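Local coordinates for uncharacterized protein (Staphylococcus aureus subsp. aureus Mu50, PDB 4QPV) that is of unknown function but belongs to the DUF1672 family and adopts a fold with a kinked-helix-beta-beta-beta repeat, at residues F63-K68 against D185-Y190; K46-I51 against T70-S75; E56-D61 against S119-T124; T142-E147 against E246-K251. One frame throughout, in Å; residues are numbered along the deposited sequence.

Contact 1: residues F63-K68 against D185-Y190; sequences FGLKVK and DEYKRY
Phe63 meets Tyr187 where helix 48-63 ends and the chain turns toward strand 67-75. This helix-to-strand connection belongs to a fold described as a kinked-helix-beta-beta-beta repeat. Phe63 is gripped in two ways. Phe63 O accepts a hydrogen bond of 2.7 Å from Tyr187 OH. The donor lies in the carbonyl plane, on a lone pair, with a C=O...donor angle of 130°. The ring of Phe63 also turns its edge to one face of the tyrosine in a T-shaped stack. The Phe63 and Tyr187 ring centroids are 5.2 Å apart, with the planes at 83°. Phe63 CD1 is the atom over the centre of the tyrosine ring, and Phe63 CD1 comes within 3.8 Å of Tyr187 CE2. The tyrosine gets there by extending its ring away from its own backbone N (chi1 175°), which carries the phenol from helix 184-190 across to the chain turn. Lys188 comes alongside, but its ammonium bonds to Asn62 O and Gln192 OE1. Next in sequence, Gly64 leaves helical geometry with a positive phi and turns the chain out of the helix. The end of the Leu65 side chain then comes near the phenol. This side chain also packs on Val125 of helix 116-133 and on Ile195, and its methyl CD1 lies 3.7 Å from Tyr187 OH.

Contact 2: residues K46-I51 against T70-S75; sequences KHKDKI and TNVVGS
Ile51 and Val72 make the apolar part of this contact. The branch methyl CG2 of Ile51 packs 3.6 Å from Val72 CG1, and the two side chains meet at a slant. Ile51 CB and CD1 also lie close to the same valine methyl, so Val72 CG1 rests against the isoleucine from its branch point, CB, to its terminal methyl, CD1. Val72 has CG1 opposite its backbone N (chi1 173°), which aims this methyl at the helix. Its other methyl, CG2, sits 3.9 Å from Lys48 O. Of the Lys48 side chain the near part takes part: Lys48 CG is 4.3 Å from Val72 CB, and the extended chain then leads the amine away from the strand.

Backbone bonds lie within each element. Helix 38-46 breaks at His47, which stands at the N-cap position of helix 48-63. This break is consistent with the kinked helix of the kinked-helix-beta-beta-beta repeat described for this fold. In the first turn of the new helix, Ile51 N bonds to His47 O at 2.9 Å. Strand 67-75 is an outer strand of the three-stranded sheet, and Thr70 and Asn71 form a classic beta bulge opposite Phe82.

Polar groups reach other partners. Lys50 NZ makes a salt bridge with Asp106. Thr70 OG1 and Asn71 ND2 bond to the backbone oxygens of Met163 and Lys164.

Contact 3: residues E56-D61 against S119-T124; sequences EQFFMD and STLVGT
Leu121 reaches from helix 116-133 toward Phe58 and Phe59 of helix 48-63, one methyl to each ring. The helices are well separated here: the nearest CA atoms, those of Phe59 and Leu121, are 10.2 Å apart. Side chains from both helices therefore make the contact. Phe58 and Leu121 approach from opposite directions. Leu121 CD2 comes to the edge of the Phe58 ring, near its plane, and touches Phe58 CE1 at 3.7 Å. Both residues extend their side chains away from the backbone N (chi1 -177° for Phe58, -175° for Leu121), and this points them at each other between the helices.

Phe59 is set differently. Its first torsion of -81° places the ring beside its own backbone N, and the side chain crosses that of Leu121 at a slant. The contact is looser: Leu121 CD1 lies 4.1 Å from Phe59 CZ, in an oblique position. The two phenylalanines, adjacent in sequence, thus take up the two branches of one leucine.

Other parts of the fold complete this core. Ile96 of strand 90-98 packs on both rings, and Ala94 of the same strand on Phe59. Phe63 lies against Phe58 and Leu121. The helix pair is thereby joined to the three-stranded sheet formed by strands 67-75, 78-87 and 90-98. All three touching residues are buried, and no hydrogen bond links the two segments. The contact rests on van der Waals packing and on keeping apolar surface from water, so it depends on the fit of shapes and not on any directional bond.

Contact 4: residues T142-E147 against E246-K251; sequences TEVLKE and EVLKKK
The backbones of helix 135-147 and the end of helix 234-249 come nearest at Val144 and Leu248, with CA atoms 8.2 Å apart. This is helix-helix packing beside the mixed five-stranded sheet. Leu145, one residue on, lies against Tyr175 of strand 175-178 in that sheet. The closest touch is between two methyls: Val144 CG1 and Leu248 CD2 are 3.6 Å apart. The two side chains slide past each other, running in opposite directions, so they meet flank against flank. Val144 keeps CG1 opposite its backbone N (chi1 173°), which turns this methyl out to meet the leucine.

Lys251 lies just past the helix end. Lys251 N bonds to Leu248 O at 3.0 Å, in a last turn of the chain after the helix. From there the near part of its side chain lies beside the valine. Its ammonium is held by a hydrogen bond to Tyr148 OH, in the residue next to helix 135-147. Lys251 thus ties the two helix ends by an apolar chain and a polar tip. The closest point of that chain to Val144 CG1 is Lys251 CG, at 4.4 Å.

In the fold
From the N terminus, contact 2 closes first, bringing strand 67-75 back onto the start of helix 48-63. Contact 3 opens on the same helix before that closure and ends at helix 116-133, so contacts 2 and 3 cross. Contact 1 opens where this helix ends and closes only at helix 184-190, crossing both. Contacts 1 and 3 touch, with centres about 7 Å apart, and together fasten the end of helix 48-63 to two later helices. Contact 4 follows contacts 2 and 3 in series but crosses contact 1. It joins helices 135-147 and 234-249, its centre over 30 Å from those of the others.

Contact 1: residues F63-K68 against D185-Y190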
# COMPACT_ATOMS: atom_id res chain seq x y z
N PHE A 63 -2.22 3.99 -16.59
CA PHE A 63 -0.87 4.07 -16.05
C PHE A 63 0.19 3.34 -16.89
O PHE A 63 1.39 3.52 -16.64
CB PHE A 63 -0.84 3.57 -14.60
CG PHE A 63 -1.82 4.32 -13.73
CD1 PHE A 63 -1.57 5.63 -13.33
CD2 PHE A 63 -3.03 3.75 -13.36
CE1 PHE A 63 -2.48 6.34 -12.55
CE2 PHE A 63 -3.96 4.46 -12.59
CZ PHE A 63 -3.68 5.76 -12.20
N GLY A 64 -0.24 2.56 -17.88
CA GLY A 64 0.68 1.81 -18.74
C GLY A 64 1.35 0.68 -17.98
O GLY A 64 2.47 0.28 -18.31
N LEU A 65 0.67 0.18 -16.94
CA LEU A 65 1.19 -0.89 -16.09
C LEU A 65 0.32 -2.14 -16.12
O LEU A 65 -0.91 -2.05 -16.16
CB LEU A 65 1.31 -0.41 -14.65
CG LEU A 65 2.40 0.66 -14.41
CD1 LEU A 65 2.16 1.39 -13.09
CD2 LEU A 65 3.81 0.03 -14.44
N LYS A 66 0.98 -3.29 -16.06
CA LYS A 66 0.34 -4.60 -16.00
C LYS A 66 0.08 -4.94 -14.53
O LYS A 66 1.01 -5.02 -13.73
CB LYS A 66 1.22 -5.67 -16.69
CG LYS A 66 0.49 -6.99 -16.97
CD LYS A 66 1.44 -8.16 -17.24
CE LYS A 66 2.11 -8.11 -18.60
NZ LYS A 66 3.16 -9.16 -18.74
N VAL A 67 -1.20 -5.09 -14.15
CA VAL A 67 -1.57 -5.41 -12.77
C VAL A 67 -2.39 -6.70 -12.78
O VAL A 67 -2.87 -7.11 -13.85
CB VAL A 67 -2.32 -4.24 -12.02
CG1 VAL A 67 -1.55 -2.93 -12.15
CG2 VAL A 67 -3.76 -4.06 -12.56
N LYS A 68 -2.57 -7.29 -11.61
CA LYS A 68 -3.38 -8.50 -11.42
C LYS A 68 -4.42 -8.24 -10.30
O LYS A 68 -4.04 -7.85 -9.20
CB LYS A 68 -2.46 -9.70 -11.07
CG LYS A 68 -3.19 -11.03 -10.96
CD LYS A 68 -3.37 -11.70 -12.33
CE LYS A 68 -4.09 -13.02 -12.25
NZ LYS A 68 -4.59 -13.44 -13.59
N ASP A 185 -2.28 13.81 -15.96
CA ASP A 185 -1.49 14.49 -16.99
C ASP A 185 -0.04 14.56 -16.56
O ASP A 185 0.85 14.25 -17.35
CB ASP A 185 -2.04 15.90 -17.30
CG ASP A 185 -3.27 15.92 -18.19
OD1 ASP A 185 -3.58 14.87 -18.80
OD2 ASP A 185 -3.90 16.99 -18.30
N GLU A 186 0.20 14.90 -15.27
CA GLU A 186 1.55 14.97 -14.70
C GLU A 186 2.19 13.58 -14.69
O GLU A 186 3.37 13.46 -15.02
CB GLU A 186 1.52 15.58 -13.29
CG GLU A 186 1.40 17.09 -13.32
CD GLU A 186 1.00 17.79 -12.02
OE1 GLU A 186 0.40 17.13 -11.13
OE2 GLU A 186 1.23 19.01 -11.93
N TYR A 187 1.39 12.52 -14.39
CA TYR A 187 1.87 11.13 -14.43
C TYR A 187 2.32 10.77 -15.85
O TYR A 187 3.41 10.23 -16.03
CB TYR A 187 0.79 10.14 -13.94
CG TYR A 187 1.23 8.69 -14.10
CD1 TYR A 187 1.98 8.06 -13.11
CD2 TYR A 187 0.94 7.97 -15.25
CE1 TYR A 187 2.43 6.75 -13.26
CE2 TYR A 187 1.39 6.67 -15.43
CZ TYR A 187 2.12 6.06 -14.42
OH TYR A 187 2.57 4.77 -14.56
N LYS A 188 1.48 11.07 -16.85
CA LYS A 188 1.77 10.77 -18.25
C LYS A 188 3.04 11.49 -18.73
O LYS A 188 3.86 10.87 -19.40
CB LYS A 188 0.58 11.14 -19.16
CG LYS A 188 -0.66 10.27 -18.95
CD LYS A 188 -0.57 8.94 -19.68
CE LYS A 188 -1.84 8.14 -19.57
NZ LYS A 188 -1.60 6.69 -19.80
N ARG A 189 3.21 12.75 -18.35
CA ARG A 189 4.35 13.57 -18.77
C ARG A 189 5.66 13.21 -18.05
O ARG A 189 6.71 13.15 -18.71
CB ARG A 189 4.02 15.05 -18.55
CG ARG A 189 5.12 16.02 -18.98
CD ARG A 189 4.74 17.45 -18.70
NE ARG A 189 5.84 18.37 -18.98
CZ ARG A 189 5.82 19.67 -18.72
NH1 ARG A 189 4.75 20.23 -18.17
NH2 ARG A 189 6.88 20.42 -19.00
N TYR A 190 5.63 13.01 -16.73
CA TYR A 190 6.87 12.83 -15.98
C TYR A 190 7.20 11.40 -15.55
O TYR A 190 8.38 11.10 -15.34
CB TYR A 190 6.83 13.70 -14.72
CG TYR A 190 6.80 15.19 -15.00
CD1 TYR A 190 7.96 15.88 -15.35
CD2 TYR A 190 5.62 15.92 -14.87
CE1 TYR A 190 7.93 17.25 -15.61
CE2 TYR A 190 5.59 17.30 -15.11
CZ TYR A 190 6.75 17.96 -15.48
OH TYR A 190 6.72 19.32 -15.70

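Contact 2: residues K46-I51 against T70-S75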
# COMPACT_ATOMS: atom_id res chain seq x y z
N LYS A 46 -21.05 -12.49 -8.91
CA LYS A 46 -21.56 -13.01 -10.17
C LYS A 46 -20.73 -12.56 -11.39
O LYS A 46 -20.83 -13.19 -12.45
CB LYS A 46 -23.02 -12.59 -10.35
CG LYS A 46 -24.00 -13.37 -9.48
CD LYS A 46 -24.36 -14.71 -10.10
CE LYS A 46 -25.16 -15.57 -9.15
NZ LYS A 46 -25.26 -16.95 -9.66
N HIS A 47 -19.93 -11.48 -11.24
CA HIS A 47 -19.16 -10.93 -12.36
C HIS A 47 -17.70 -10.69 -11.99
O HIS A 47 -17.06 -9.80 -12.54
CB HIS A 47 -19.81 -9.61 -12.85
CG HIS A 47 -21.26 -9.77 -13.15
ND1 HIS A 47 -21.69 -10.32 -14.35
CD2 HIS A 47 -22.34 -9.55 -12.36
CE1 HIS A 47 -23.01 -10.39 -14.25
NE2 HIS A 47 -23.44 -9.93 -13.08
N LYS A 48 -17.17 -11.53 -11.09
CA LYS A 48 -15.79 -11.46 -10.60
C LYS A 48 -14.78 -11.42 -11.75
O LYS A 48 -13.96 -10.52 -11.76
CB LYS A 48 -15.52 -12.65 -9.66
CG LYS A 48 -14.13 -12.69 -9.05
CD LYS A 48 -13.88 -14.03 -8.38
CE LYS A 48 -12.45 -14.20 -7.92
NZ LYS A 48 -12.15 -15.61 -7.55
N ASP A 49 -14.86 -12.35 -12.75
CA ASP A 49 -13.89 -12.37 -13.85
C ASP A 49 -13.95 -11.12 -14.75
O ASP A 49 -12.91 -10.56 -15.10
CB ASP A 49 -14.06 -13.63 -14.71
CG ASP A 49 -13.73 -14.93 -13.98
OD1 ASP A 49 -13.12 -14.86 -12.88
OD2 ASP A 49 -14.11 -16.00 -14.47
N LYS A 50 -15.15 -10.69 -15.11
CA LYS A 50 -15.30 -9.51 -15.96
C LYS A 50 -14.80 -8.27 -15.23
O LYS A 50 -14.09 -7.46 -15.81
CB LYS A 50 -16.78 -9.32 -16.36
CG LYS A 50 -17.08 -8.06 -17.20
CD LYS A 50 -16.43 -8.14 -18.59
CE LYS A 50 -17.07 -7.16 -19.55
NZ LYS A 50 -16.73 -7.49 -20.96
N ILE A 51 -15.16 -8.14 -13.95
CA ILE A 51 -14.78 -6.95 -13.17
C ILE A 51 -13.25 -6.92 -13.01
O ILE A 51 -12.63 -5.86 -13.19
CB ILE A 51 -15.55 -6.86 -11.82
CG1 ILE A 51 -17.07 -6.65 -12.03
CG2 ILE A 51 -14.96 -5.75 -10.93
CD1 ILE A 51 -17.95 -7.07 -10.77
N THR A 70 -6.65 -8.86 -7.18
CA THR A 70 -6.49 -9.71 -5.99
C THR A 70 -7.82 -9.89 -5.26
O THR A 70 -7.96 -10.81 -4.47
CB THR A 70 -5.47 -9.10 -5.02
OG1 THR A 70 -5.98 -7.84 -4.60
CG2 THR A 70 -4.09 -8.96 -5.63
N ASN A 71 -8.76 -8.96 -5.48
CA ASN A 71 -10.04 -9.02 -4.79
C ASN A 71 -11.07 -8.21 -5.50
O ASN A 71 -10.77 -7.11 -5.97
CB ASN A 71 -9.92 -8.54 -3.32
CG ASN A 71 -11.03 -9.06 -2.41
OD1 ASN A 71 -11.87 -9.87 -2.81
ND2 ASN A 71 -11.02 -8.63 -1.15
N VAL A 72 -12.29 -8.74 -5.59
CA VAL A 72 -13.40 -8.02 -6.21
C VAL A 72 -14.51 -7.98 -5.19
O VAL A 72 -14.97 -9.04 -4.74
CB VAL A 72 -13.85 -8.63 -7.56
CG1 VAL A 72 -15.11 -7.94 -8.07
CG2 VAL A 72 -12.73 -8.56 -8.60
N VAL A 73 -14.94 -6.77 -4.80
CA VAL A 73 -15.96 -6.66 -3.75
C VAL A 73 -17.07 -5.70 -4.12
O VAL A 73 -16.89 -4.86 -4.99
CB VAL A 73 -15.31 -6.21 -2.40
CG1 VAL A 73 -14.32 -7.24 -1.86
CG2 VAL A 73 -14.67 -4.81 -2.48
N GLY A 74 -18.19 -5.80 -3.40
CA GLY A 74 -19.27 -4.82 -3.47
C GLY A 74 -18.74 -3.57 -2.76
O GLY A 74 -18.00 -3.68 -1.78
N SER A 75 -19.05 -2.37 -3.29
CA SER A 75 -18.62 -1.10 -2.69
C SER A 75 -19.64 -0.03 -3.07
O SER A 75 -19.83 0.23 -4.26
CB SER A 75 -17.21 -0.73 -3.16
OG SER A 75 -16.73 0.42 -2.48

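Contact 3: residues E56-D61 against S119-T124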
# COMPACT_ATOMS: atom_id res chain seq x y z
N GLU A 56 -8.03 -4.54 -14.41
CA GLU A 56 -6.69 -4.68 -14.99
C GLU A 56 -6.56 -3.75 -16.21
O GLU A 56 -5.56 -3.02 -16.34
CB GLU A 56 -6.42 -6.15 -15.36
CG GLU A 56 -6.23 -7.00 -14.10
CD GLU A 56 -6.43 -8.50 -14.27
OE1 GLU A 56 -6.65 -8.96 -15.42
OE2 GLU A 56 -6.39 -9.22 -13.25
N GLN A 57 -7.61 -3.71 -17.06
CA GLN A 57 -7.62 -2.83 -18.24
C GLN A 57 -7.45 -1.37 -17.81
O GLN A 57 -6.73 -0.63 -18.49
CB GLN A 57 -8.92 -3.00 -19.04
CG GLN A 57 -8.99 -2.14 -20.32
CD GLN A 57 -10.35 -2.20 -20.96
OE1 GLN A 57 -11.29 -2.82 -20.45
NE2 GLN A 57 -10.49 -1.60 -22.15
N PHE A 58 -8.17 -0.95 -16.74
CA PHE A 58 -8.09 0.44 -16.26
C PHE A 58 -6.63 0.86 -15.97
O PHE A 58 -6.20 1.94 -16.39
CB PHE A 58 -8.94 0.63 -14.99
CG PHE A 58 -8.96 2.05 -14.48
CD1 PHE A 58 -7.98 2.51 -13.61
CD2 PHE A 58 -9.99 2.92 -14.83
CE1 PHE A 58 -8.00 3.84 -13.14
CE2 PHE A 58 -10.02 4.24 -14.37
CZ PHE A 58 -9.02 4.69 -13.53
N PHE A 59 -5.88 0.01 -15.27
CA PHE A 59 -4.50 0.32 -14.90
C PHE A 59 -3.58 0.32 -16.11
O PHE A 59 -2.64 1.11 -16.14
CB PHE A 59 -3.99 -0.64 -13.81
CG PHE A 59 -4.47 -0.22 -12.45
CD1 PHE A 59 -5.73 -0.58 -11.99
CD2 PHE A 59 -3.69 0.62 -11.65
CE1 PHE A 59 -6.20 -0.14 -10.74
CE2 PHE A 59 -4.16 1.08 -10.42
CZ PHE A 59 -5.41 0.70 -9.97
N MSE A 60 -3.88 -0.52 -17.13
CA MSE A 60 -3.07 -0.52 -18.35
C MSE A 60 -3.36 0.77 -19.14
O MSE A 60 -2.43 1.46 -19.52
CB MSE A 60 -3.30 -1.78 -19.21
CG MSE A 60 -2.42 -1.83 -20.48
SE MSE A 60 -0.48 -1.72 -20.14
CE MSE A 60 -0.20 -3.53 -19.50
N ASP A 61 -4.66 1.10 -19.37
CA ASP A 61 -5.07 2.29 -20.12
C ASP A 61 -4.54 3.60 -19.50
O ASP A 61 -4.06 4.47 -20.23
CB ASP A 61 -6.60 2.37 -20.21
CG ASP A 61 -7.24 1.33 -21.12
OD1 ASP A 61 -6.51 0.72 -21.94
OD2 ASP A 61 -8.46 1.12 -20.99
N SER A 119 -5.90 12.04 -8.52
CA SER A 119 -4.60 12.48 -8.00
C SER A 119 -4.12 11.51 -6.91
O SER A 119 -2.95 11.14 -6.89
CB SER A 119 -4.69 13.90 -7.46
OG SER A 119 -4.46 14.85 -8.49
N THR A 120 -5.04 11.07 -6.02
CA THR A 120 -4.73 10.15 -4.93
C THR A 120 -4.27 8.80 -5.51
O THR A 120 -3.26 8.25 -5.07
CB THR A 120 -5.91 10.01 -3.95
OG1 THR A 120 -6.18 11.31 -3.40
CG2 THR A 120 -5.64 9.02 -2.81
N LEU A 121 -4.99 8.30 -6.53
CA LEU A 121 -4.62 7.05 -7.19
C LEU A 121 -3.26 7.17 -7.85
O LEU A 121 -2.45 6.26 -7.74
CB LEU A 121 -5.70 6.64 -8.23
CG LEU A 121 -5.48 5.29 -8.88
CD1 LEU A 121 -5.51 4.14 -7.83
CD2 LEU A 121 -6.49 5.06 -9.96
N VAL A 122 -2.99 8.32 -8.51
CA VAL A 122 -1.67 8.57 -9.09
C VAL A 122 -0.59 8.42 -7.98
O VAL A 122 0.40 7.73 -8.20
CB VAL A 122 -1.58 9.93 -9.81
CG1 VAL A 122 -0.14 10.32 -10.10
CG2 VAL A 122 -2.39 9.90 -11.11
N GLY A 123 -0.82 9.03 -6.81
CA GLY A 123 0.10 8.94 -5.67
C GLY A 123 0.31 7.52 -5.19
O GLY A 123 1.43 7.12 -4.86
N THR A 124 -0.76 6.71 -5.21
CA THR A 124 -0.73 5.29 -4.84
C THR A 124 0.17 4.52 -5.84
O THR A 124 1.00 3.72 -5.43
CB THR A 124 -2.17 4.77 -4.78
OG1 THR A 124 -2.77 5.32 -3.60
CG2 THR A 124 -2.25 3.27 -4.74

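Contact 4: residues T142-E147 against E246-K251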
# COMPACT_ATOMS: atom_id res chain seq x y z
N THR A 142 13.01 -4.60 4.99
CA THR A 142 12.07 -5.72 5.15
C THR A 142 12.74 -6.88 5.89
O THR A 142 12.19 -7.41 6.86
CB THR A 142 11.52 -6.18 3.80
OG1 THR A 142 10.94 -5.05 3.15
CG2 THR A 142 10.47 -7.30 3.96
N GLU A 143 13.96 -7.22 5.46
CA GLU A 143 14.76 -8.27 6.07
C GLU A 143 15.03 -7.97 7.58
O GLU A 143 14.87 -8.85 8.41
CB GLU A 143 16.08 -8.41 5.29
CG GLU A 143 16.99 -9.50 5.83
CD GLU A 143 16.46 -10.92 5.72
OE1 GLU A 143 15.52 -11.17 4.93
OE2 GLU A 143 17.03 -11.79 6.40
N VAL A 144 15.41 -6.72 7.91
CA VAL A 144 15.69 -6.32 9.30
C VAL A 144 14.42 -6.44 10.16
O VAL A 144 14.49 -6.89 11.31
CB VAL A 144 16.33 -4.90 9.39
CG1 VAL A 144 16.46 -4.43 10.85
CG2 VAL A 144 17.69 -4.85 8.69
N LEU A 145 13.25 -6.12 9.61
CA LEU A 145 11.99 -6.22 10.36
C LEU A 145 11.65 -7.70 10.65
O LEU A 145 11.18 -8.01 11.74
CB LEU A 145 10.86 -5.49 9.62
CG LEU A 145 10.97 -3.95 9.75
CD1 LEU A 145 10.20 -3.26 8.66
CD2 LEU A 145 10.51 -3.47 11.15
N LYS A 146 12.00 -8.61 9.72
CA LYS A 146 11.84 -10.06 9.91
C LYS A 146 12.80 -10.55 11.00
O LYS A 146 12.43 -11.36 11.84
CB LYS A 146 12.11 -10.80 8.60
CG LYS A 146 10.97 -10.68 7.57
CD LYS A 146 11.47 -11.25 6.24
CE LYS A 146 10.44 -11.11 5.14
NZ LYS A 146 10.94 -11.75 3.88
N GLU A 147 14.05 -10.04 10.97
CA GLU A 147 15.12 -10.38 11.91
C GLU A 147 14.74 -10.09 13.36
O GLU A 147 15.11 -10.86 14.25
CB GLU A 147 16.41 -9.58 11.61
CG GLU A 147 17.22 -9.96 10.37
CD GLU A 147 18.50 -9.15 10.24
OE1 GLU A 147 19.04 -8.72 11.28
OE2 GLU A 147 18.96 -8.95 9.09
N GLU A 246 16.66 2.84 17.98
CA GLU A 246 18.10 3.02 18.13
C GLU A 246 18.88 1.95 17.36
O GLU A 246 19.85 2.28 16.68
CB GLU A 246 18.52 3.04 19.62
CG GLU A 246 17.99 4.28 20.33
CD GLU A 246 18.33 5.62 19.68
OE1 GLU A 246 19.53 5.86 19.42
OE2 GLU A 246 17.40 6.41 19.41
N VAL A 247 18.41 0.69 17.40
CA VAL A 247 19.01 -0.42 16.65
C VAL A 247 18.95 -0.10 15.12
O VAL A 247 19.97 -0.17 14.43
CB VAL A 247 18.33 -1.77 17.01
CG1 VAL A 247 18.70 -2.89 16.02
CG2 VAL A 247 18.66 -2.17 18.44
N LEU A 248 17.77 0.31 14.63
CA LEU A 248 17.54 0.65 13.21
C LEU A 248 18.45 1.80 12.73
O LEU A 248 19.03 1.69 11.64
CB LEU A 248 16.05 1.00 12.99
CG LEU A 248 15.09 -0.17 13.15
CD1 LEU A 248 13.65 0.29 13.12
CD2 LEU A 248 15.34 -1.25 12.08
N LYS A 249 18.63 2.85 13.55
CA LYS A 249 19.51 3.99 13.20
C LYS A 249 20.95 3.56 12.91
O LYS A 249 21.64 4.23 12.13
CB LYS A 249 19.52 5.07 14.29
CG LYS A 249 18.20 5.80 14.46
CD LYS A 249 18.22 6.66 15.72
CE LYS A 249 16.85 7.21 16.02
NZ LYS A 249 16.88 8.12 17.19
N LYS A 250 21.39 2.44 13.52
CA LYS A 250 22.76 1.93 13.36
C LYS A 250 22.90 0.93 12.19
O LYS A 250 24.02 0.48 11.91
CB LYS A 250 23.25 1.28 14.66
CG LYS A 250 23.46 2.26 15.80
CD LYS A 250 23.93 1.50 17.02
CE LYS A 250 24.02 2.35 18.25
NZ LYS A 250 24.64 1.60 19.37
N LYS A 251 21.80 0.62 11.48
CA LYS A 251 21.83 -0.26 10.31
C LYS A 251 22.17 0.62 9.12
O LYS A 251 21.36 1.48 8.75
CB LYS A 251 20.48 -1.00 10.10
CG LYS A 251 20.05 -1.87 11.27
CD LYS A 251 20.83 -3.17 11.39
CE LYS A 251 20.76 -3.59 12.83
NZ LYS A 251 21.08 -5.01 13.04